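Long-range contacts in plastocyanin (Adiantum capillus-veneris, PDB 1KDJ), which carries electrons from the cytochrome b6-f complex to P700 of photosystem I, using a single bound copper ion: residues 39-44 with 83-88; 6-11 with 30-35; 24-29 with 72-77. One frame throughout, in Å; residues are numbered along the deposited sequence.

Interaction 1: 39-44 with 83-88; sequences IVFDIP and YTFYCT. With CU (copper (II) ion), chain B.
V40 O is met by two donors: Y86 N gives it a hydrogen bond at 2.9 Å, and F85 CA approaches in a CA-H...O contact at 3.3 Å; the oxygen also lies over a face of the Y86 ring. With the bond from V40 N to Y86 O, this makes V40 and Y86 an antiparallel hydrogen-bonded pair, which joins edge strand 40-41 to strand 81-86 in one sheet of the cupredoxin beta sandwich. A bond from D42 N to T84 O (3.0 Å) continues the ladder.

The two faces differ. On that of V40 and Y86, Y86 CG sits between the backbone N and carbonyl carbon (chi1 63°), and V40 CB lies over the ring face, 4.2 Å from its centroid, while V40 CG1 meets Y86 OH at 3.5 Å. The hydroxyl itself hydrogen-bonds to E62, and water 1 links it to F41 O. An alanine in place of Y86 would probably leave V40 CG1 beside a gap and E62 without this hydroxyl partner. On the buried face, F85 CB lies over the F41 ring, 4.0 Å from its centroid, and the F85 ring turns an edge to that same ring in an offset edge-to-face pair with planes at 62°. I39 CG2 packs on F85 CB.

Just past the strand the chain reaches the metal site shared with H37, H90 and M95, where C87 SG binds copper at 2.3 Å.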
ATOM      1  N   ILE A  39      -1.397   4.731   1.403  1.00 13.47           N
ATOM      2  CA  ILE A  39      -1.596   3.423   0.780  1.00 13.64           C
ATOM      3  C   ILE A  39      -2.994   2.964   1.170  1.00 11.45           C
ATOM      4  O   ILE A  39      -3.244   2.823   2.367  1.00 12.04           O
ATOM      5  CB  ILE A  39      -0.610   2.322   1.307  1.00 17.37           C
ATOM      6  CG1 ILE A  39       0.867   2.734   1.071  1.00 20.42           C
ATOM      7  CG2 ILE A  39      -0.944   0.975   0.597  1.00 15.18           C
ATOM      8  CD1 ILE A  39       1.521   3.657   2.138  1.00 22.58           C
ATOM      9  N   VAL A  40      -3.794   2.709   0.171  1.00 12.24           N
ATOM     10  CA  VAL A  40      -5.147   2.207   0.332  1.00 15.47           C
ATOM     11  C   VAL A  40      -5.299   1.036  -0.617  1.00 14.27           C
ATOM     12  O   VAL A  40      -5.006   1.147  -1.809  1.00 14.93           O
ATOM     13  CB  VAL A  40      -6.200   3.327  -0.014  1.00 14.40           C
ATOM     14  CG1 VAL A  40      -7.626   2.802   0.104  1.00 15.68           C
ATOM     15  CG2 VAL A  40      -6.040   4.470   0.956  1.00 14.40           C
ATOM     16  N   PHE A  41      -5.841  -0.082  -0.101  1.00 16.57           N
ATOM     17  CA  PHE A  41      -6.091  -1.260  -0.914  1.00 14.86           C
ATOM     18  C   PHE A  41      -7.409  -1.196  -1.624  1.00 16.60           C
ATOM     19  O   PHE A  41      -8.380  -0.739  -1.039  1.00 18.17           O
ATOM     20  CB  PHE A  41      -6.057  -2.542  -0.046  1.00 15.56           C
ATOM     21  CG  PHE A  41      -4.632  -3.046   0.181  1.00 14.55           C
ATOM     22  CD1 PHE A  41      -4.057  -3.877  -0.765  1.00 16.74           C
ATOM     23  CD2 PHE A  41      -3.913  -2.637   1.269  1.00 12.98           C
ATOM     24  CE1 PHE A  41      -2.749  -4.286  -0.604  1.00 15.02           C
ATOM     25  CE2 PHE A  41      -2.607  -3.050   1.419  1.00 15.78           C
ATOM     26  CZ  PHE A  41      -2.025  -3.870   0.486  1.00 15.00           C
ATOM     27  N   ASP A  42      -7.461  -1.599  -2.877  1.00 18.11           N
ATOM     28  CA  ASP A  42      -8.692  -1.793  -3.618  1.00 22.81           C
ATOM     29  C   ASP A  42      -9.393  -3.043  -3.090  1.00 24.27           C
ATOM     30  O   ASP A  42      -8.733  -4.052  -2.821  1.00 23.20           O
ATOM     31  CB  ASP A  42      -8.436  -2.061  -5.053  1.00 27.53           C
ATOM     32  CG  ASP A  42      -8.988  -1.043  -6.014  1.00 33.81           C
ATOM     33  OD1 ASP A  42     -10.061  -0.473  -5.789  1.00 39.23           O
ATOM     34  OD2 ASP A  42      -8.321  -0.826  -7.018  1.00 38.41           O
ATOM     35  N   ILE A  43     -10.711  -3.068  -2.944  1.00 25.19           N
ATOM     36  CA  ILE A  43     -11.388  -4.273  -2.453  1.00 27.05           C
ATOM     37  C   ILE A  43     -11.892  -4.970  -3.704  1.00 27.80           C
ATOM     38  O   ILE A  43     -12.637  -4.330  -4.441  1.00 27.53           O
ATOM     39  CB  ILE A  43     -12.599  -3.947  -1.547  1.00 27.65           C
ATOM     40  CG1 ILE A  43     -12.234  -2.988  -0.417  1.00 26.40           C
ATOM     41  CG2 ILE A  43     -13.147  -5.277  -1.020  1.00 27.06           C
ATOM     42  CD1 ILE A  43     -11.165  -3.471   0.550  1.00 26.01           C
ATOM     43  N   PRO A  44     -11.530  -6.216  -4.049  1.00 29.24           N
ATOM     44  CA  PRO A  44     -12.000  -6.873  -5.253  1.00 31.65           C
ATOM     45  C   PRO A  44     -13.519  -7.051  -5.190  1.00 34.09           C
ATOM     46  O   PRO A  44     -14.135  -7.231  -4.127  1.00 33.60           O
ATOM     47  CB  PRO A  44     -11.230  -8.163  -5.285  1.00 31.59           C
ATOM     48  CG  PRO A  44     -10.055  -7.933  -4.359  1.00 31.12           C
ATOM     49  CD  PRO A  44     -10.701  -7.109  -3.262  1.00 30.03           C
ATOM     50  N   TYR A  83      -3.568  -8.361  -4.869  1.00 19.69           N
ATOM     51  CA  TYR A  83      -4.416  -7.241  -4.481  1.00 17.53           C
ATOM     52  C   TYR A  83      -3.737  -5.986  -4.996  1.00 18.51           C
ATOM     53  O   TYR A  83      -2.504  -5.973  -4.969  1.00 17.48           O
ATOM     54  CB  TYR A  83      -4.507  -7.189  -2.973  1.00 15.47           C
ATOM     55  CG  TYR A  83      -5.013  -8.493  -2.372  1.00 17.21           C
ATOM     56  CD1 TYR A  83      -6.355  -8.819  -2.473  1.00 17.03           C
ATOM     57  CD2 TYR A  83      -4.106  -9.340  -1.754  1.00 17.58           C
ATOM     58  CE1 TYR A  83      -6.796 -10.012  -1.944  1.00 17.26           C
ATOM     59  CE2 TYR A  83      -4.540 -10.532  -1.221  1.00 16.44           C
ATOM     60  CZ  TYR A  83      -5.879 -10.845  -1.322  1.00 18.52           C
ATOM     61  OH  TYR A  83      -6.319 -12.031  -0.766  1.00 18.60           O
ATOM     62  N   THR A  84      -4.477  -4.992  -5.493  1.00 18.34           N
ATOM     63  CA  THR A  84      -3.926  -3.700  -5.912  1.00 17.61           C
ATOM     64  C   THR A  84      -4.009  -2.704  -4.763  1.00 17.33           C
ATOM     65  O   THR A  84      -4.935  -2.745  -3.938  1.00 15.13           O
ATOM     66  CB  THR A  84      -4.711  -3.195  -7.107  1.00 19.20           C
ATOM     67  OG1 THR A  84      -4.413  -4.090  -8.159  1.00 20.71           O
ATOM     68  CG2 THR A  84      -4.324  -1.780  -7.562  1.00 23.73           C
ATOM     69  N   PHE A  85      -2.997  -1.844  -4.620  1.00 16.10           N
ATOM     70  CA  PHE A  85      -3.047  -0.747  -3.676  1.00 15.70           C
ATOM     71  C   PHE A  85      -2.675   0.515  -4.454  1.00 16.99           C
ATOM     72  O   PHE A  85      -2.045   0.465  -5.530  1.00 14.37           O
ATOM     73  CB  PHE A  85      -2.083  -0.950  -2.486  1.00 16.97           C
ATOM     74  CG  PHE A  85      -0.623  -1.233  -2.793  1.00 18.84           C
ATOM     75  CD1 PHE A  85       0.255  -0.177  -2.941  1.00 17.41           C
ATOM     76  CD2 PHE A  85      -0.175  -2.535  -2.946  1.00 18.26           C
ATOM     77  CE1 PHE A  85       1.578  -0.424  -3.250  1.00 18.84           C
ATOM     78  CE2 PHE A  85       1.149  -2.768  -3.254  1.00 20.21           C
ATOM     79  CZ  PHE A  85       2.034  -1.710  -3.412  1.00 19.31           C
ATOM     80  N   TYR A  86      -3.123   1.653  -3.927  1.00 17.39           N
ATOM     81  CA  TYR A  86      -2.913   2.926  -4.602  1.00 17.12           C
ATOM     82  C   TYR A  86      -2.717   4.030  -3.589  1.00 15.85           C
ATOM     83  O   TYR A  86      -2.916   3.821  -2.386  1.00 14.74           O
ATOM     84  CB  TYR A  86      -4.107   3.231  -5.528  1.00 19.85           C
ATOM     85  CG  TYR A  86      -5.434   3.398  -4.814  1.00 23.55           C
ATOM     86  CD1 TYR A  86      -5.803   4.650  -4.348  1.00 24.43           C
ATOM     87  CD2 TYR A  86      -6.270   2.299  -4.641  1.00 25.77           C
ATOM     88  CE1 TYR A  86      -7.009   4.818  -3.702  1.00 26.02           C
ATOM     89  CE2 TYR A  86      -7.484   2.475  -3.994  1.00 25.83           C
ATOM     90  CZ  TYR A  86      -7.836   3.725  -3.536  1.00 26.10           C
ATOM     91  OH  TYR A  86      -9.023   3.903  -2.878  1.00 26.83           O
ATOM     92  N   CYS A  87      -2.233   5.180  -4.073  1.00 13.81           N
ATOM     93  CA  CYS A  87      -2.048   6.323  -3.201  1.00 14.58           C
ATOM     94  C   CYS A  87      -3.255   7.217  -3.441  1.00 12.65           C
ATOM     95  O   CYS A  87      -3.455   7.523  -4.611  1.00 12.50           O
ATOM     96  CB  CYS A  87      -0.770   7.078  -3.591  1.00 14.36           C
ATOM     97  SG  CYS A  87      -0.654   8.651  -2.718  1.00 13.15           S
ATOM     98  N   THR A  88      -4.016   7.703  -2.469  1.00 13.06           N
ATOM     99  CA  THR A  88      -5.150   8.585  -2.735  1.00 15.24           C
ATOM    100  C   THR A  88      -4.841   9.915  -3.450  1.00 12.21           C
ATOM    101  O   THR A  88      -5.376  10.076  -4.538  1.00 13.19           O
ATOM    102  CB  THR A  88      -5.838   8.815  -1.380  1.00 18.87           C
ATOM    103  OG1 THR A  88      -6.167   7.510  -0.858  1.00 23.33           O
ATOM    104  CG2 THR A  88      -7.049   9.753  -1.504  1.00 21.08           C
TER
HETATM  105 CU    CU B 103       1.118   9.698  -3.640  1.00 16.39          CU
HETATM  106  O   HOH W   1     -10.207   1.252  -1.993  1.00 46.86           O
HETATM  107  O   HOH W   2      -7.102  -5.580  -4.678  1.00 22.06           O

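Interaction 2: 6-11 with 30-35; sequences GDEVGN and TLVGET
V32 and G6 meet directly, V32 CB lying 3.5 Å from G6 O, where the loop after strand 2-5 meets the end of strand 27-31 near the copper-bearing end of the cupredoxin sandwich. The loop contains a type I beta turn from D7 to G10.

Direct packing is modest, with 262 Å² buried. V32 CG1, anti to its backbone N (chi1 -179°), rests against D7 CA at 3.9 Å. G33 CA makes a CA-H...O contact with D7 O, and the approach is possible because G33 has no side chain: a CB there would stand only 2.1 Å from D7 O. The E8 chain bends at chi2 (-67°), and its OE1 comes to 3.4 Å from G33 CA.

Polar links across the contact run through water, since no direct hydrogen bond joins the segments. Water 3 donates to D7 O and accepts from T35 N; water 4 does the same between E8 O and E34 N, and water 5 between E8 OE1 and G33 N. Water 6 bridges G10 O and T35 OG1. T35 also touches the copper ligand H90, and its side chain comes within about 6 Å of the copper, nearest atoms considered.

Within segment 6-11, the D7 carboxylate receives both nitrogens of N11, just after the turn, while its OD2 also bonds Y15. N11 N reaches OD1 on the syn side, at 3.0 Å, whereas N11 ND2 meets the syn lone pair of D7 OD2 at 2.9 Å, with that oxygen in the N11 amide plane.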
ATOM      1  N   GLY A   6       7.463   6.779  -2.992  1.00 13.17           N
ATOM      2  CA  GLY A   6       7.990   8.033  -3.525  1.00 15.20           C
ATOM      3  C   GLY A   6       9.513   7.995  -3.561  1.00 15.88           C
ATOM      4  O   GLY A   6      10.174   7.011  -3.184  1.00 15.63           O
ATOM      5  N   ASP A   7      10.096   9.100  -4.005  1.00 16.25           N
ATOM      6  CA  ASP A   7      11.552   9.233  -4.013  1.00 17.56           C
ATOM      7  C   ASP A   7      11.942  10.692  -3.715  1.00 19.91           C
ATOM      8  O   ASP A   7      11.079  11.560  -3.554  1.00 17.18           O
ATOM      9  CB  ASP A   7      12.095   8.754  -5.389  1.00 15.44           C
ATOM     10  CG  ASP A   7      11.533   9.394  -6.629  1.00 16.93           C
ATOM     11  OD1 ASP A   7      11.143  10.569  -6.591  1.00 19.48           O
ATOM     12  OD2 ASP A   7      11.465   8.729  -7.653  1.00 14.75           O
ATOM     13  N   GLU A   8      13.238  10.996  -3.686  1.00 21.74           N
ATOM     14  CA  GLU A   8      13.766  12.333  -3.461  1.00 25.57           C
ATOM     15  C   GLU A   8      13.438  13.312  -4.570  1.00 25.32           C
ATOM     16  O   GLU A   8      13.399  14.512  -4.310  1.00 29.32           O
ATOM     17  CB  GLU A   8      15.269  12.347  -3.348  1.00 28.05           C
ATOM     18  CG  GLU A   8      15.938  11.508  -2.279  1.00 34.60           C
ATOM     19  CD  GLU A   8      15.718  11.895  -0.835  1.00 37.40           C
ATOM     20  OE1 GLU A   8      14.666  12.439  -0.494  1.00 41.18           O
ATOM     21  OE2 GLU A   8      16.624  11.630  -0.045  1.00 39.27           O
ATOM     22  N   VAL A   9      13.215  12.855  -5.786  1.00 24.17           N
ATOM     23  CA  VAL A   9      12.886  13.677  -6.926  1.00 25.60           C
ATOM     24  C   VAL A   9      11.389  13.984  -6.999  1.00 26.73           C
ATOM     25  O   VAL A   9      10.980  14.745  -7.866  1.00 29.65           O
ATOM     26  CB  VAL A   9      13.430  12.889  -8.145  1.00 28.14           C
ATOM     27  CG1 VAL A   9      12.963  13.426  -9.494  1.00 30.08           C
ATOM     28  CG2 VAL A   9      14.961  12.995  -8.088  1.00 28.39           C
ATOM     29  N   GLY A  10      10.483  13.447  -6.174  1.00 25.24           N
ATOM     30  CA  GLY A  10       9.048  13.765  -6.281  1.00 23.30           C
ATOM     31  C   GLY A  10       8.218  13.003  -7.323  1.00 21.78           C
ATOM     32  O   GLY A  10       7.145  13.440  -7.768  1.00 21.24           O
ATOM     33  N   ASN A  11       8.691  11.838  -7.778  1.00 19.64           N
ATOM     34  CA  ASN A  11       7.921  11.001  -8.688  1.00 18.20           C
ATOM     35  C   ASN A  11       6.795  10.303  -7.932  1.00 14.50           C
ATOM     36  O   ASN A  11       6.941  10.003  -6.754  1.00 15.05           O
ATOM     37  CB  ASN A  11       8.772   9.922  -9.300  1.00 19.93           C
ATOM     38  CG  ASN A  11       9.723  10.501 -10.300  1.00 21.61           C
ATOM     39  OD1 ASN A  11       9.319  11.123 -11.279  1.00 24.62           O
ATOM     40  ND2 ASN A  11      11.006  10.261 -10.112  1.00 21.99           N
ATOM     41  N   THR A  30       7.580   2.792   3.480  1.00 18.19           N
ATOM     42  CA  THR A  30       8.358   3.859   4.087  1.00 19.54           C
ATOM     43  C   THR A  30       8.465   4.979   3.081  1.00 17.61           C
ATOM     44  O   THR A  30       8.774   4.778   1.904  1.00 16.66           O
ATOM     45  CB  THR A  30       9.766   3.427   4.434  1.00 22.06           C
ATOM     46  OG1 THR A  30       9.637   2.291   5.288  1.00 28.70           O
ATOM     47  CG2 THR A  30      10.555   4.521   5.142  1.00 24.69           C
ATOM     48  N   LEU A  31       8.126   6.169   3.553  1.00 18.31           N
ATOM     49  CA  LEU A  31       8.144   7.365   2.734  1.00 17.82           C
ATOM     50  C   LEU A  31       9.587   7.771   2.395  1.00 18.22           C
ATOM     51  O   LEU A  31      10.436   7.806   3.289  1.00 20.16           O
ATOM     52  CB  LEU A  31       7.477   8.535   3.477  1.00 17.38           C
ATOM     53  CG  LEU A  31       7.464   9.837   2.718  1.00 16.23           C
ATOM     54  CD1 LEU A  31       6.461   9.793   1.602  1.00 16.44           C
ATOM     55  CD2 LEU A  31       7.165  10.939   3.697  1.00 19.19           C
ATOM     56  N   VAL A  32       9.866   8.061   1.134  1.00 18.35           N
ATOM     57  CA  VAL A  32      11.148   8.643   0.762  1.00 19.49           C
ATOM     58  C   VAL A  32      10.810  10.008   0.125  1.00 19.28           C
ATOM     59  O   VAL A  32       9.920  10.106  -0.725  1.00 17.02           O
ATOM     60  CB  VAL A  32      11.892   7.713  -0.245  1.00 19.12           C
ATOM     61  CG1 VAL A  32      13.240   8.345  -0.603  1.00 18.99           C
ATOM     62  CG2 VAL A  32      12.166   6.345   0.371  1.00 17.37           C
ATOM     63  N   GLY A  33      11.525  11.077   0.477  1.00 21.05           N
ATOM     64  CA  GLY A  33      11.282  12.369  -0.131  1.00 22.79           C
ATOM     65  C   GLY A  33      10.336  13.211   0.715  1.00 23.90           C
ATOM     66  O   GLY A  33      10.040  12.887   1.865  1.00 24.74           O
ATOM     67  N   GLU A  34       9.904  14.326   0.139  1.00 25.56           N
ATOM     68  CA  GLU A  34       9.032  15.225   0.848  1.00 27.72           C
ATOM     69  C   GLU A  34       7.578  15.232   0.417  1.00 26.37           C
ATOM     70  O   GLU A  34       6.748  15.771   1.150  1.00 29.62           O
ATOM     71  CB  GLU A  34       9.605  16.618   0.743  1.00 31.74           C
ATOM     72  CG  GLU A  34      10.208  17.004   2.089  1.00 39.01           C
ATOM     73  CD  GLU A  34      11.424  16.183   2.490  1.00 43.63           C
ATOM     74  OE1 GLU A  34      12.423  16.262   1.763  1.00 48.69           O
ATOM     75  OE2 GLU A  34      11.371  15.474   3.506  1.00 45.16           O
ATOM     76  N   THR A  35       7.211  14.704  -0.749  1.00 23.15           N
ATOM     77  CA  THR A  35       5.814  14.608  -1.129  1.00 20.71           C
ATOM     78  C   THR A  35       5.119  13.553  -0.219  1.00 21.41           C
ATOM     79  O   THR A  35       5.612  12.420  -0.125  1.00 20.41           O
ATOM     80  CB  THR A  35       5.769  14.194  -2.586  1.00 19.17           C
ATOM     81  OG1 THR A  35       6.561  15.129  -3.324  1.00 22.40           O
ATOM     82  CG2 THR A  35       4.373  14.155  -3.115  1.00 17.26           C
TER
HETATM   83  O   HOH W   3       9.060  13.777  -3.013  1.00 42.93           O
HETATM   84  O   HOH W   4      11.276  15.183  -2.484  1.00 35.27           O
HETATM   85  O   HOH W   5      13.781  10.903   2.235  1.00 48.98           O
HETATM   86  O   HOH W   6       6.178  15.756  -6.188  1.00 23.80           O

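Interaction 3: 24-29 with 72-77; sequences GEAVEF and SFKAKV
F29 and F73 form an antiparallel hydrogen-bonded pair, F29 N reaching F73 O at 2.8 Å and F73 N returning to F29 O at 3.0 Å. V27 and A75, two residues before F29 and two after F73, repeat the pattern, with V27 N 2.9 Å from A75 O. The bonds from F29 N and V27 N are nearly straight, with N-H...O angles of 173° and 174°, and the axes of strands 27-29 and 72-75 come as close as 4.6 Å.

The tight part is the face bearing V27, F29, F73 and A75. The F29 and F73 side chains run alongside each other in the same direction, with F29 CD2 4.1 Å from F73 CD2. F73 O sits in the plane of the F29 ring, at its edge, as A75 CB does near that plane, while V27 CG1 lies over one face, offset toward the rim. Beyond the pair, F29 packs on V3, V5 and I39, and V27 on L99 of the other sheet.

The opposite face is looser. K74 bends at chi3 (-68°), so that its CE lies against E28 CG, and its NZ makes a salt bridge to E28 OE1 whose hydrogen bond is weak at 3.4 Å. Toward the 24-26 end the ladder gives way to other links: K76 NZ bonds G24 O at 2.9 Å, water 7 bridges E25 O and V77 N, and G24 N holds V77 O from above the carbonyl plane. Edge strand 72-75 is thus paired antiparallel to the inner strand 27-31 in one sheet of the cupredoxin beta sandwich, apolar side chains turned to the other sheet and charged ones away from it.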
ATOM      1  N   GLY A  24       0.712 -13.351   6.200  1.00 25.45           N
ATOM      2  CA  GLY A  24       1.052 -12.797   7.511  1.00 24.68           C
ATOM      3  C   GLY A  24       2.426 -12.109   7.564  1.00 25.29           C
ATOM      4  O   GLY A  24       2.815 -11.591   8.619  1.00 24.80           O
ATOM      5  N   GLU A  25       3.200 -12.061   6.461  1.00 24.90           N
ATOM      6  CA  GLU A  25       4.447 -11.293   6.460  1.00 23.83           C
ATOM      7  C   GLU A  25       4.066  -9.809   6.425  1.00 21.17           C
ATOM      8  O   GLU A  25       3.241  -9.393   5.626  1.00 21.98           O
ATOM      9  CB  GLU A  25       5.294 -11.659   5.224  1.00 24.70           C
ATOM     10  CG  GLU A  25       6.576 -10.825   5.025  1.00 24.61           C
ATOM     11  CD  GLU A  25       7.400 -11.113   3.767  1.00 25.16           C
ATOM     12  OE1 GLU A  25       7.174 -12.107   3.080  1.00 24.10           O
ATOM     13  OE2 GLU A  25       8.289 -10.319   3.462  1.00 25.16           O
ATOM     14  N   ALA A  26       4.583  -8.984   7.302  1.00 21.15           N
ATOM     15  CA  ALA A  26       4.350  -7.554   7.227  1.00 21.08           C
ATOM     16  C   ALA A  26       4.985  -6.891   5.973  1.00 21.41           C
ATOM     17  O   ALA A  26       6.064  -7.247   5.449  1.00 20.36           O
ATOM     18  CB  ALA A  26       4.915  -6.939   8.495  1.00 21.05           C
ATOM     19  N   VAL A  27       4.248  -5.982   5.347  1.00 20.93           N
ATOM     20  CA  VAL A  27       4.773  -5.167   4.268  1.00 21.49           C
ATOM     21  C   VAL A  27       4.921  -3.791   4.922  1.00 21.57           C
ATOM     22  O   VAL A  27       3.941  -3.241   5.432  1.00 21.35           O
ATOM     23  CB  VAL A  27       3.802  -5.111   3.119  1.00 20.38           C
ATOM     24  CG1 VAL A  27       4.398  -4.321   1.971  1.00 20.88           C
ATOM     25  CG2 VAL A  27       3.542  -6.521   2.612  1.00 23.11           C
ATOM     26  N   GLU A  28       6.149  -3.278   5.028  1.00 20.16           N
ATOM     27  CA  GLU A  28       6.387  -1.984   5.629  1.00 21.00           C
ATOM     28  C   GLU A  28       6.589  -0.997   4.492  1.00 19.31           C
ATOM     29  O   GLU A  28       7.471  -1.181   3.648  1.00 18.83           O
ATOM     30  CB  GLU A  28       7.620  -2.020   6.477  1.00 23.80           C
ATOM     31  CG  GLU A  28       7.736  -0.784   7.350  1.00 30.85           C
ATOM     32  CD  GLU A  28       9.092  -0.700   8.038  1.00 37.79           C
ATOM     33  OE1 GLU A  28       9.470  -1.655   8.738  1.00 40.94           O
ATOM     34  OE2 GLU A  28       9.782   0.315   7.857  1.00 40.90           O
ATOM     35  N   PHE A  29       5.734   0.011   4.403  1.00 17.55           N
ATOM     36  CA  PHE A  29       5.826   1.060   3.396  1.00 16.57           C
ATOM     37  C   PHE A  29       6.541   2.220   4.082  1.00 16.73           C
ATOM     38  O   PHE A  29       6.220   2.559   5.216  1.00 15.12           O
ATOM     39  CB  PHE A  29       4.441   1.466   2.973  1.00 15.58           C
ATOM     40  CG  PHE A  29       3.642   0.414   2.237  1.00 13.26           C
ATOM     41  CD1 PHE A  29       3.729   0.317   0.871  1.00 13.47           C
ATOM     42  CD2 PHE A  29       2.785  -0.408   2.935  1.00 14.55           C
ATOM     43  CE1 PHE A  29       2.971  -0.584   0.159  1.00 13.57           C
ATOM     44  CE2 PHE A  29       2.037  -1.316   2.213  1.00 13.74           C
ATOM     45  CZ  PHE A  29       2.114  -1.413   0.843  1.00 13.73           C
ATOM     46  N   SER A  72       6.341   5.670   8.228  1.00 28.37           N
ATOM     47  CA  SER A  72       6.002   4.358   7.747  1.00 27.20           C
ATOM     48  C   SER A  72       4.602   3.869   8.118  1.00 26.41           C
ATOM     49  O   SER A  72       3.933   4.442   8.989  1.00 26.80           O
ATOM     50  CB  SER A  72       7.102   3.424   8.244  1.00 27.15           C
ATOM     51  OG  SER A  72       7.495   3.811   9.542  1.00 32.76           O
ATOM     52  N   PHE A  73       4.139   2.846   7.382  1.00 23.55           N
ATOM     53  CA  PHE A  73       2.857   2.180   7.569  1.00 20.62           C
ATOM     54  C   PHE A  73       3.102   0.693   7.348  1.00 21.10           C
ATOM     55  O   PHE A  73       3.705   0.319   6.347  1.00 19.29           O
ATOM     56  CB  PHE A  73       1.860   2.641   6.544  1.00 19.50           C
ATOM     57  CG  PHE A  73       0.517   1.931   6.623  1.00 19.22           C
ATOM     58  CD1 PHE A  73      -0.218   1.990   7.797  1.00 20.09           C
ATOM     59  CD2 PHE A  73       0.060   1.242   5.524  1.00 18.24           C
ATOM     60  CE1 PHE A  73      -1.431   1.347   7.873  1.00 17.94           C
ATOM     61  CE2 PHE A  73      -1.154   0.607   5.613  1.00 19.28           C
ATOM     62  CZ  PHE A  73      -1.887   0.660   6.777  1.00 17.20           C
ATOM     63  N   LYS A  74       2.553  -0.170   8.195  1.00 22.00           N
ATOM     64  CA  LYS A  74       2.765  -1.614   8.114  1.00 23.78           C
ATOM     65  C   LYS A  74       1.422  -2.312   7.879  1.00 23.70           C
ATOM     66  O   LYS A  74       0.455  -2.018   8.607  1.00 23.75           O
ATOM     67  CB  LYS A  74       3.407  -2.012   9.421  1.00 25.12           C
ATOM     68  CG  LYS A  74       4.020  -3.390   9.452  1.00 29.99           C
ATOM     69  CD  LYS A  74       4.999  -3.452  10.621  1.00 33.56           C
ATOM     70  CE  LYS A  74       6.197  -2.530  10.342  1.00 36.55           C
ATOM     71  NZ  LYS A  74       7.366  -2.925  11.119  1.00 39.57           N
ATOM     72  N   ALA A  75       1.337  -3.148   6.847  1.00 21.09           N
ATOM     73  CA  ALA A  75       0.118  -3.862   6.487  1.00 20.59           C
ATOM     74  C   ALA A  75       0.378  -5.388   6.521  1.00 21.10           C
ATOM     75  O   ALA A  75       1.488  -5.824   6.166  1.00 18.56           O
ATOM     76  CB  ALA A  75      -0.309  -3.504   5.084  1.00 18.03           C
ATOM     77  N   LYS A  76      -0.584  -6.218   6.968  1.00 20.39           N
ATOM     78  CA  LYS A  76      -0.479  -7.686   6.983  1.00 19.16           C
ATOM     79  C   LYS A  76      -1.742  -8.228   6.334  1.00 19.17           C
ATOM     80  O   LYS A  76      -2.852  -7.814   6.701  1.00 18.72           O
ATOM     81  CB  LYS A  76      -0.417  -8.239   8.393  1.00 19.57           C
ATOM     82  CG  LYS A  76       0.924  -8.203   9.052  1.00 23.12           C
ATOM     83  CD  LYS A  76       0.669  -8.355  10.519  1.00 26.78           C
ATOM     84  CE  LYS A  76       1.857  -8.970  11.230  1.00 33.15           C
ATOM     85  NZ  LYS A  76       1.830 -10.410  11.023  1.00 38.84           N
ATOM     86  N   VAL A  77      -1.622  -9.060   5.311  1.00 16.50           N
ATOM     87  CA  VAL A  77      -2.734  -9.700   4.643  1.00 17.62           C
ATOM     88  C   VAL A  77      -2.398 -11.219   4.657  1.00 21.14           C
ATOM     89  O   VAL A  77      -1.290 -11.707   4.321  1.00 19.90           O
ATOM     90  CB  VAL A  77      -2.876  -9.181   3.205  1.00 14.80           C
ATOM     91  CG1 VAL A  77      -4.043  -9.909   2.534  1.00 15.04           C
ATOM     92  CG2 VAL A  77      -3.149  -7.663   3.183  1.00 15.84           C
TER
HETATM   93  O   HOH W   7       1.037  -9.646   4.207  1.00 21.84           O

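In the fold
From the N terminus, strand 2-5 leads into 6-11, whose loop is closed by 30-35 in interaction 2. Before that happens, 24-29 has opened interaction 3, so these two cross; they share strand 27-31, one at each end. Interaction 1 opens at 39-44, after interaction 2 has closed, which puts those two in series. The chain then passes through helix 49-57 to 72-77, closing interaction 3, and reaches 83-88 only afterwards, so interactions 1 and 3 also cross. They belong to different sheets, joined through the core where F85 CE1 meets F29 CE1 at 3.7 Å and I39 CD1 meets F29 CB. Interaction 2 ties loops near the copper.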